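Prolyl endopeptidase (Myxococcus xanthus, PDB 2BKL) probably hydrolyses oligopeptides after proline, and far less readily after alanine, as a serine endopeptidase of the prolyl oligopeptidase family. Local coordinates at residues 275-278 / 283-286; 278-283 / 325-330; 297-302 / 348-353. All blocks are in the same frame, centred on the assembly; numbering follows the deposited sequence.

Contact 1: residues 275-278 / 283-286; sequences YEVH and RFYV
V277 and V286 sit opposite each other as a non-hydrogen-bonded antiparallel pair, their side chains side by side and pointing the same way, with CG2 of V277 4.1 Å from CG2 of V286. The other methyl of V277, CG1, lies anti to its backbone N (chi1 -172°) and is carried along the strand to F284, whose CB is 3.8 Å from it. CG1 of V286 meets the Y275 ring at its edge, in plane, 4.0 Å from CD2; the Y275 hydroxyl bonds to E290. These two strands form the hairpin that begins one four-stranded blade of the beta-propeller, and F284 extends from it into edge-to-face contacts with Y240, F242 and W256 of the preceding blade. H278 and Y285, whose side chains lie on the opposite face from the valines, form the hydrogen-bonded pair: H278 N to Y285 O is 2.9 Å, and Y285 N to H278 O is 2.7 Å. The Y285 ring turns an edge toward the same carbonyl, CD1 being 3.5 Å from H278 O. The imidazole of H278 folds back along its own strand, where NE2 donates to the anti lone pair of E276 OE2 at 2.8 Å, tilted 25° from the ring plane.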
loop_
_atom_site.group_PDB
_atom_site.type_symbol
_atom_site.label_atom_id
_atom_site.label_comp_id
_atom_site.label_asym_id
_atom_site.label_seq_id
_atom_site.Cartn_x
_atom_site.Cartn_y
_atom_site.Cartn_z
ATOM N N TYR A 275 3.419 16.169 10.540
ATOM C CA TYR A 275 2.464 17.258 10.420
ATOM C C TYR A 275 1.845 17.239 9.032
ATOM O O TYR A 275 2.568 17.257 8.037
ATOM C CB TYR A 275 3.125 18.619 10.624
ATOM C CG TYR A 275 3.892 18.746 11.885
ATOM C CD1 TYR A 275 5.187 18.236 11.996
ATOM C CD2 TYR A 275 3.354 19.417 12.982
ATOM C CE1 TYR A 275 5.909 18.368 13.197
ATOM C CE2 TYR A 275 4.061 19.546 14.170
ATOM C CZ TYR A 275 5.343 19.010 14.275
ATOM O OH TYR A 275 6.059 19.131 15.450
ATOM N N GLU A 276 0.518 17.246 8.961
ATOM C CA GLU A 276 -0.231 17.357 7.710
ATOM C C GLU A 276 -1.138 18.564 7.831
ATOM O O GLU A 276 -1.791 18.748 8.855
ATOM C CB GLU A 276 -1.066 16.102 7.507
ATOM C CG GLU A 276 -1.880 16.083 6.229
ATOM C CD GLU A 276 -2.841 14.916 6.169
ATOM O OE1 GLU A 276 -2.541 13.840 6.728
ATOM O OE2 GLU A 276 -3.916 15.068 5.560
ATOM N N VAL A 277 -1.191 19.396 6.794
ATOM C CA VAL A 277 -1.892 20.666 6.864
ATOM C C VAL A 277 -2.951 20.801 5.773
ATOM O O VAL A 277 -2.727 20.419 4.602
ATOM C CB VAL A 277 -0.922 21.858 6.723
ATOM C CG1 VAL A 277 -1.650 23.165 7.002
ATOM C CG2 VAL A 277 0.255 21.675 7.604
ATOM N N HIS A 278 -4.117 21.308 6.157
ATOM C CA HIS A 278 -5.159 21.707 5.212
ATOM C C HIS A 278 -5.553 23.136 5.510
ATOM O O HIS A 278 -5.731 23.488 6.656
ATOM C CB HIS A 278 -6.342 20.751 5.332
ATOM C CG HIS A 278 -6.002 19.358 4.898
ATOM N ND1 HIS A 278 -5.702 19.045 3.587
ATOM C CD2 HIS A 278 -5.850 18.215 5.606
ATOM C CE1 HIS A 278 -5.389 17.762 3.506
ATOM N NE2 HIS A 278 -5.482 17.234 4.715
ATOM N N ARG A 283 -7.365 29.847 7.364
ATOM C CA ARG A 283 -6.894 29.172 8.579
ATOM C C ARG A 283 -6.255 27.855 8.167
ATOM O O ARG A 283 -6.664 27.242 7.209
ATOM C CB ARG A 283 -8.052 28.871 9.528
ATOM C CG ARG A 283 -8.982 30.020 9.781
ATOM C CD ARG A 283 -8.349 31.206 10.403
ATOM N NE ARG A 283 -7.999 30.976 11.799
ATOM C CZ ARG A 283 -7.489 31.897 12.594
ATOM N NH1 ARG A 283 -7.221 33.108 12.133
ATOM N NH2 ARG A 283 -7.212 31.598 13.853
ATOM N N PHE A 284 -5.216 27.433 8.883
ATOM C CA PHE A 284 -4.555 26.164 8.645
ATOM C C PHE A 284 -4.992 25.185 9.720
ATOM O O PHE A 284 -5.062 25.534 10.903
ATOM C CB PHE A 284 -3.021 26.297 8.746
ATOM C CG PHE A 284 -2.362 27.179 7.719
ATOM C CD1 PHE A 284 -3.006 27.677 6.609
ATOM C CD2 PHE A 284 -1.001 27.459 7.874
ATOM C CE1 PHE A 284 -2.313 28.452 5.687
ATOM C CE2 PHE A 284 -0.318 28.264 6.958
ATOM C CZ PHE A 284 -0.980 28.739 5.873
ATOM N N TYR A 285 -5.322 23.960 9.299
ATOM C CA TYR A 285 -5.682 22.864 10.191
ATOM C C TYR A 285 -4.560 21.841 10.134
ATOM O O TYR A 285 -4.298 21.275 9.098
ATOM C CB TYR A 285 -7.062 22.271 9.818
ATOM C CG TYR A 285 -8.125 23.341 9.929
ATOM C CD1 TYR A 285 -8.413 24.173 8.855
ATOM C CD2 TYR A 285 -8.765 23.587 11.134
ATOM C CE1 TYR A 285 -9.314 25.220 8.975
ATOM C CE2 TYR A 285 -9.693 24.640 11.267
ATOM C CZ TYR A 285 -9.958 25.441 10.176
ATOM O OH TYR A 285 -10.828 26.486 10.306
ATOM N N VAL A 286 -3.892 21.645 11.256
ATOM C CA VAL A 286 -2.666 20.863 11.312
ATOM C C VAL A 286 -2.921 19.606 12.125
ATOM O O VAL A 286 -3.186 19.691 13.326
ATOM C CB VAL A 286 -1.507 21.660 11.953
ATOM C CG1 VAL A 286 -0.247 20.823 12.038
ATOM C CG2 VAL A 286 -1.238 22.929 11.193
#

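Contact 2: residues 278-283 / 325-330; sequences HAWKDR and VSIVGG
Where two consecutive blades of the propeller meet, I327 pushes its side chain against the wall made by H278 and W280. Its terminal methyl, CD1, touches CB of W280 at 3.7 Å and CB of H278 at 3.9 Å, so that one methyl spans two residues that project from the same side of strand 275-280. CG1 of I327 stands anti to the carbonyl carbon (chi1 -54°), which directs CD1 at this pair, while CG2 takes the other branch and comes over one face of the W280 indole, 4.3 Å from its CG. On the opposite face lies K281, its CG 3.7 Å above the ring plane of W280 and offset toward the rim. Strands 278-280 and 325-328 run nearly parallel, at 20°, but their axes are 8.4 Å apart and no hydrogen bond joins them. This is face packing of one antiparallel sheet on the next, as expected between propeller blades, and side chains make the contact. Y285 and E372 also touch I327, and E372 reaches W280 as well. Nearer the start of the two strands the contact becomes more polar: CD2 of H278 approaches the backbone O of V325 at 3.6 Å, obliquely to the imidazole. Beyond W280 the chain reverses in a type I' turn ending at R283, with K281 and D282 both at positive phi. Backbone bonds close this turn, W280 N to R283 O at 3.0 Å and R283 N to W280 O at 3.1 Å, and D282 OD1 accepts from Y240 OH in the preceding blade.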
loop_
_atom_site.group_PDB
_atom_site.type_symbol
_atom_site.label_atom_id
_atom_site.label_comp_id
_atom_site.label_asym_id
_atom_site.label_seq_id
_atom_site.Cartn_x
_atom_site.Cartn_y
_atom_site.Cartn_z
ATOM N N HIS A 278 -4.117 21.308 6.157
ATOM C CA HIS A 278 -5.159 21.707 5.212
ATOM C C HIS A 278 -5.553 23.136 5.510
ATOM O O HIS A 278 -5.731 23.488 6.656
ATOM C CB HIS A 278 -6.342 20.751 5.332
ATOM C CG HIS A 278 -6.002 19.358 4.898
ATOM N ND1 HIS A 278 -5.702 19.045 3.587
ATOM C CD2 HIS A 278 -5.850 18.215 5.606
ATOM C CE1 HIS A 278 -5.389 17.762 3.506
ATOM N NE2 HIS A 278 -5.482 17.234 4.715
ATOM N N ALA A 279 -5.628 23.961 4.473
ATOM C CA ALA A 279 -6.028 25.359 4.608
ATOM C C ALA A 279 -7.435 25.594 4.076
ATOM O O ALA A 279 -7.783 25.123 3.006
ATOM C CB ALA A 279 -5.076 26.240 3.877
ATOM N N TRP A 280 -8.219 26.331 4.834
ATOM C CA TRP A 280 -9.568 26.701 4.416
ATOM C C TRP A 280 -9.892 28.039 5.046
ATOM O O TRP A 280 -9.720 28.229 6.226
ATOM C CB TRP A 280 -10.578 25.611 4.847
ATOM C CG TRP A 280 -11.987 25.917 4.430
ATOM C CD1 TRP A 280 -13.039 26.152 5.241
ATOM C CD2 TRP A 280 -12.477 26.049 3.082
ATOM N NE1 TRP A 280 -14.168 26.408 4.492
ATOM C CE2 TRP A 280 -13.842 26.374 3.165
ATOM C CE3 TRP A 280 -11.902 25.924 1.809
ATOM C CZ2 TRP A 280 -14.627 26.586 2.036
ATOM C CZ3 TRP A 280 -12.699 26.142 0.686
ATOM C CH2 TRP A 280 -14.039 26.440 0.814
ATOM N N LYS A 281 -10.393 28.974 4.231
ATOM C CA LYS A 281 -10.780 30.327 4.686
ATOM C C LYS A 281 -9.693 30.969 5.557
ATOM O O LYS A 281 -9.966 31.545 6.608
ATOM C CB LYS A 281 -12.175 30.312 5.345
ATOM C CG LYS A 281 -13.254 29.963 4.327
ATOM C CD LYS A 281 -14.666 30.185 4.814
ATOM C CE LYS A 281 -15.696 29.964 3.698
ATOM N NZ LYS A 281 -17.061 29.813 4.295
ATOM N N ASP A 282 -8.460 30.930 5.051
ATOM C CA ASP A 282 -7.297 31.597 5.684
ATOM C C ASP A 282 -6.966 31.085 7.082
ATOM O O ASP A 282 -6.361 31.768 7.901
ATOM C CB ASP A 282 -7.464 33.117 5.715
ATOM C CG ASP A 282 -7.659 33.706 4.351
ATOM O OD1 ASP A 282 -6.838 33.473 3.442
ATOM O OD2 ASP A 282 -8.628 34.456 4.105
ATOM N N ARG A 283 -7.365 29.847 7.364
ATOM C CA ARG A 283 -6.894 29.172 8.579
ATOM C C ARG A 283 -6.255 27.855 8.167
ATOM O O ARG A 283 -6.664 27.242 7.209
ATOM C CB ARG A 283 -8.052 28.871 9.528
ATOM C CG ARG A 283 -8.982 30.020 9.781
ATOM C CD ARG A 283 -8.349 31.206 10.403
ATOM N NE ARG A 283 -7.999 30.976 11.799
ATOM C CZ ARG A 283 -7.489 31.897 12.594
ATOM N NH1 ARG A 283 -7.221 33.108 12.133
ATOM N NH2 ARG A 283 -7.212 31.598 13.853
ATOM N N VAL A 325 -7.857 13.766 8.748
ATOM C CA VAL A 325 -8.785 14.865 8.880
ATOM C C VAL A 325 -9.062 15.357 7.499
ATOM O O VAL A 325 -8.132 15.640 6.732
ATOM C CB VAL A 325 -8.178 16.042 9.657
ATOM C CG1 VAL A 325 -9.154 17.193 9.685
ATOM C CG2 VAL A 325 -7.800 15.619 11.028
ATOM N N SER A 326 -10.343 15.511 7.192
ATOM C CA SER A 326 -10.750 16.152 5.957
ATOM C C SER A 326 -11.697 17.295 6.245
ATOM O O SER A 326 -12.425 17.291 7.238
ATOM C CB SER A 326 -11.398 15.169 5.004
ATOM O OG SER A 326 -12.617 14.680 5.519
ATOM N N ILE A 327 -11.657 18.312 5.405
ATOM C CA ILE A 327 -12.587 19.405 5.531
ATOM C C ILE A 327 -13.655 19.219 4.473
ATOM O O ILE A 327 -13.378 19.274 3.266
ATOM C CB ILE A 327 -11.881 20.755 5.330
ATOM C CG1 ILE A 327 -10.678 20.890 6.272
ATOM C CG2 ILE A 327 -12.882 21.880 5.521
ATOM C CD1 ILE A 327 -9.861 22.170 6.069
ATOM N N VAL A 328 -14.868 18.942 4.934
ATOM C CA VAL A 328 -16.003 18.702 4.056
ATOM C C VAL A 328 -17.214 19.460 4.541
ATOM O O VAL A 328 -17.491 19.522 5.735
ATOM C CB VAL A 328 -16.327 17.199 3.967
ATOM C CG1 VAL A 328 -15.282 16.467 3.163
ATOM C CG2 VAL A 328 -16.541 16.542 5.366
ATOM N N GLY A 329 -17.907 20.101 3.615
ATOM C CA GLY A 329 -19.135 20.789 3.964
ATOM C C GLY A 329 -19.000 21.763 5.113
ATOM O O GLY A 329 -19.887 21.817 5.971
ATOM N N GLY A 330 -17.879 22.458 5.179
ATOM C CA GLY A 330 -17.690 23.481 6.213
ATOM C C GLY A 330 -17.437 22.935 7.601
ATOM O O GLY A 330 -17.536 23.669 8.580
#

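Contact 3: residues 297-302 / 348-353; sequences VFEVDP and TLKGKP
E299 of one propeller blade faces L349 and K350 of the next, at the turn that connects strands 341-348 and 353-356. The glutamate leaves its strand with CG anti to the backbone N (chi1 -179°) and continues extended through CD, so the carboxylate is held at full stretch toward the turn. There its two oxygens have different surroundings. OE2 forms a salt bridge with NE of R283, within the glutamate's own blade, whereas OE1 faces the turn, 3.9 Å from the backbone O of L349 and 4.0 Å from CD of K350. K350 starts out pointing away from the glutamate, but its chain bends at chi2 (-68°) and again at chi3 (-143°), which brings its outer part back toward OE1. The ammonium group follows, although K350 NZ remains 4.4 Å from E299 OE1, so the attraction is electrostatic and looser than a salt bridge. It may still offset some of the unfavourable approach of the carboxylate to the L349 carbonyl. The side chain of L349 takes another direction, packing on Y285. Both E299 and K350 also touch K311, on the strand beside that of E299. The turn itself is a type I turn with a G1 bulge: G351, at positive phi, follows the two central residues, and the backbone closes through G351 N to T348 O and through T348 N to K352 O, each at 2.9 Å. T348 OG1 accepts from K350 N, which makes an ST turn, and also from K352 N, both at 3.2 Å.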
loop_
_atom_site.group_PDB
_atom_site.type_symbol
_atom_site.label_atom_id
_atom_site.label_comp_id
_atom_site.label_asym_id
_atom_site.label_seq_id
_atom_site.Cartn_x
_atom_site.Cartn_y
_atom_site.Cartn_z
ATOM N N VAL A 297 -5.339 17.830 16.579
ATOM C CA VAL A 297 -5.489 18.890 15.582
ATOM C C VAL A 297 -5.339 20.281 16.173
ATOM O O VAL A 297 -5.980 20.607 17.155
ATOM C CB VAL A 297 -6.832 18.821 14.812
ATOM C CG1 VAL A 297 -6.836 19.818 13.659
ATOM C CG2 VAL A 297 -7.087 17.395 14.291
ATOM N N PHE A 298 -4.524 21.097 15.518
ATOM C CA PHE A 298 -4.324 22.516 15.821
ATOM C C PHE A 298 -4.925 23.390 14.710
ATOM O O PHE A 298 -4.979 23.005 13.534
ATOM C CB PHE A 298 -2.825 22.850 15.904
ATOM C CG PHE A 298 -2.127 22.296 17.101
ATOM C CD1 PHE A 298 -2.113 23.006 18.291
ATOM C CD2 PHE A 298 -1.458 21.082 17.046
ATOM C CE1 PHE A 298 -1.462 22.528 19.385
ATOM C CE2 PHE A 298 -0.834 20.584 18.160
ATOM C CZ PHE A 298 -0.819 21.319 19.341
ATOM N N GLU A 299 -5.404 24.568 15.095
ATOM C CA GLU A 299 -5.747 25.640 14.173
ATOM C C GLU A 299 -4.610 26.639 14.224
ATOM O O GLU A 299 -4.187 27.030 15.317
ATOM C CB GLU A 299 -7.065 26.317 14.555
ATOM C CG GLU A 299 -7.484 27.434 13.613
ATOM C CD GLU A 299 -8.851 28.011 13.922
ATOM O OE1 GLU A 299 -9.683 27.366 14.601
ATOM O OE2 GLU A 299 -9.100 29.135 13.477
ATOM N N VAL A 300 -4.109 27.019 13.054
ATOM C CA VAL A 300 -2.989 27.955 12.941
ATOM C C VAL A 300 -3.407 29.134 12.094
ATOM O O VAL A 300 -4.018 28.960 11.043
ATOM C CB VAL A 300 -1.777 27.258 12.304
ATOM C CG1 VAL A 300 -0.592 28.251 12.136
ATOM C CG2 VAL A 300 -1.376 26.045 13.125
ATOM N N ASP A 301 -3.087 30.339 12.569
ATOM C CA ASP A 301 -3.327 31.578 11.854
ATOM C C ASP A 301 -2.093 31.864 10.980
ATOM O O ASP A 301 -1.011 31.986 11.499
ATOM C CB ASP A 301 -3.499 32.665 12.904
ATOM C CG ASP A 301 -3.860 33.992 12.315
ATOM O OD1 ASP A 301 -3.715 34.197 11.088
ATOM O OD2 ASP A 301 -4.336 34.883 13.045
ATOM N N PRO A 302 -2.233 31.891 9.662
ATOM C CA PRO A 302 -1.074 32.137 8.785
ATOM C C PRO A 302 -0.359 33.461 9.125
ATOM O O PRO A 302 0.820 33.569 8.845
ATOM C CB PRO A 302 -1.696 32.216 7.396
ATOM C CG PRO A 302 -3.050 31.542 7.524
ATOM C CD PRO A 302 -3.485 31.694 8.906
ATOM N N THR A 348 -17.155 20.732 14.221
ATOM C CA THR A 348 -17.105 22.031 13.582
ATOM C C THR A 348 -15.667 22.399 13.315
ATOM O O THR A 348 -14.728 21.760 13.805
ATOM C CB THR A 348 -17.745 23.142 14.443
ATOM O OG1 THR A 348 -16.946 23.350 15.607
ATOM C CG2 THR A 348 -19.144 22.730 14.939
ATOM N N LEU A 349 -15.483 23.468 12.563
ATOM C CA LEU A 349 -14.143 23.998 12.298
ATOM C C LEU A 349 -13.427 24.484 13.568
ATOM O O LEU A 349 -12.210 24.629 13.574
ATOM C CB LEU A 349 -14.215 25.121 11.261
ATOM C CG LEU A 349 -14.644 24.734 9.854
ATOM C CD1 LEU A 349 -14.801 25.993 8.993
ATOM C CD2 LEU A 349 -13.674 23.746 9.228
ATOM N N LYS A 350 -14.174 24.738 14.638
ATOM C CA LYS A 350 -13.591 25.103 15.916
ATOM C C LYS A 350 -13.315 23.894 16.798
ATOM O O LYS A 350 -12.834 24.029 17.929
ATOM C CB LYS A 350 -14.506 26.098 16.634
ATOM C CG LYS A 350 -14.699 27.393 15.867
ATOM C CD LYS A 350 -13.416 28.208 15.810
ATOM C CE LYS A 350 -13.700 29.708 15.905
ATOM N NZ LYS A 350 -12.427 30.463 15.954
ATOM N N GLY A 351 -13.588 22.704 16.249
ATOM C CA GLY A 351 -13.299 21.445 16.903
ATOM C C GLY A 351 -14.370 20.861 17.807
ATOM O O GLY A 351 -14.132 19.844 18.472
ATOM N N LYS A 352 -15.561 21.450 17.805
ATOM C CA LYS A 352 -16.641 20.989 18.658
ATOM C C LYS A 352 -17.352 19.797 18.044
ATOM O O LYS A 352 -17.730 19.870 16.890
ATOM C CB LYS A 352 -17.618 22.122 18.929
ATOM C CG LYS A 352 -16.977 23.309 19.673
ATOM C CD LYS A 352 -15.857 22.914 20.700
ATOM C CE LYS A 352 -15.340 24.113 21.508
ATOM N NZ LYS A 352 -15.820 25.434 20.977
ATOM N N PRO A 353 -17.507 18.698 18.790
ATOM C CA PRO A 353 -18.225 17.525 18.267
ATOM C C PRO A 353 -19.617 17.866 17.755
ATOM O O PRO A 353 -20.362 18.604 18.413
ATOM C CB PRO A 353 -18.256 16.553 19.440
ATOM C CG PRO A 353 -17.064 16.956 20.279
ATOM C CD PRO A 353 -16.972 18.452 20.139
#

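Following the chain, contact 1 closes first: only four residues separate its segments, and it pairs the two opening strands of the blade that ends with strand 311-314. Contact 2 starts from the same stretch, sharing H278 and R283, but spans 41 residues to reach the first strand of the next blade. Before that loop closes, contact 3 opens at 297-302, and it closes at 348-353, after 325-330; contacts 2 and 3 therefore cross, whereas contacts 1 and 3 follow in series. Both crossing contacts tie the same pair of blades together at different places. Y285 connects all three, its ring lying between I327 and the backbone O of L349.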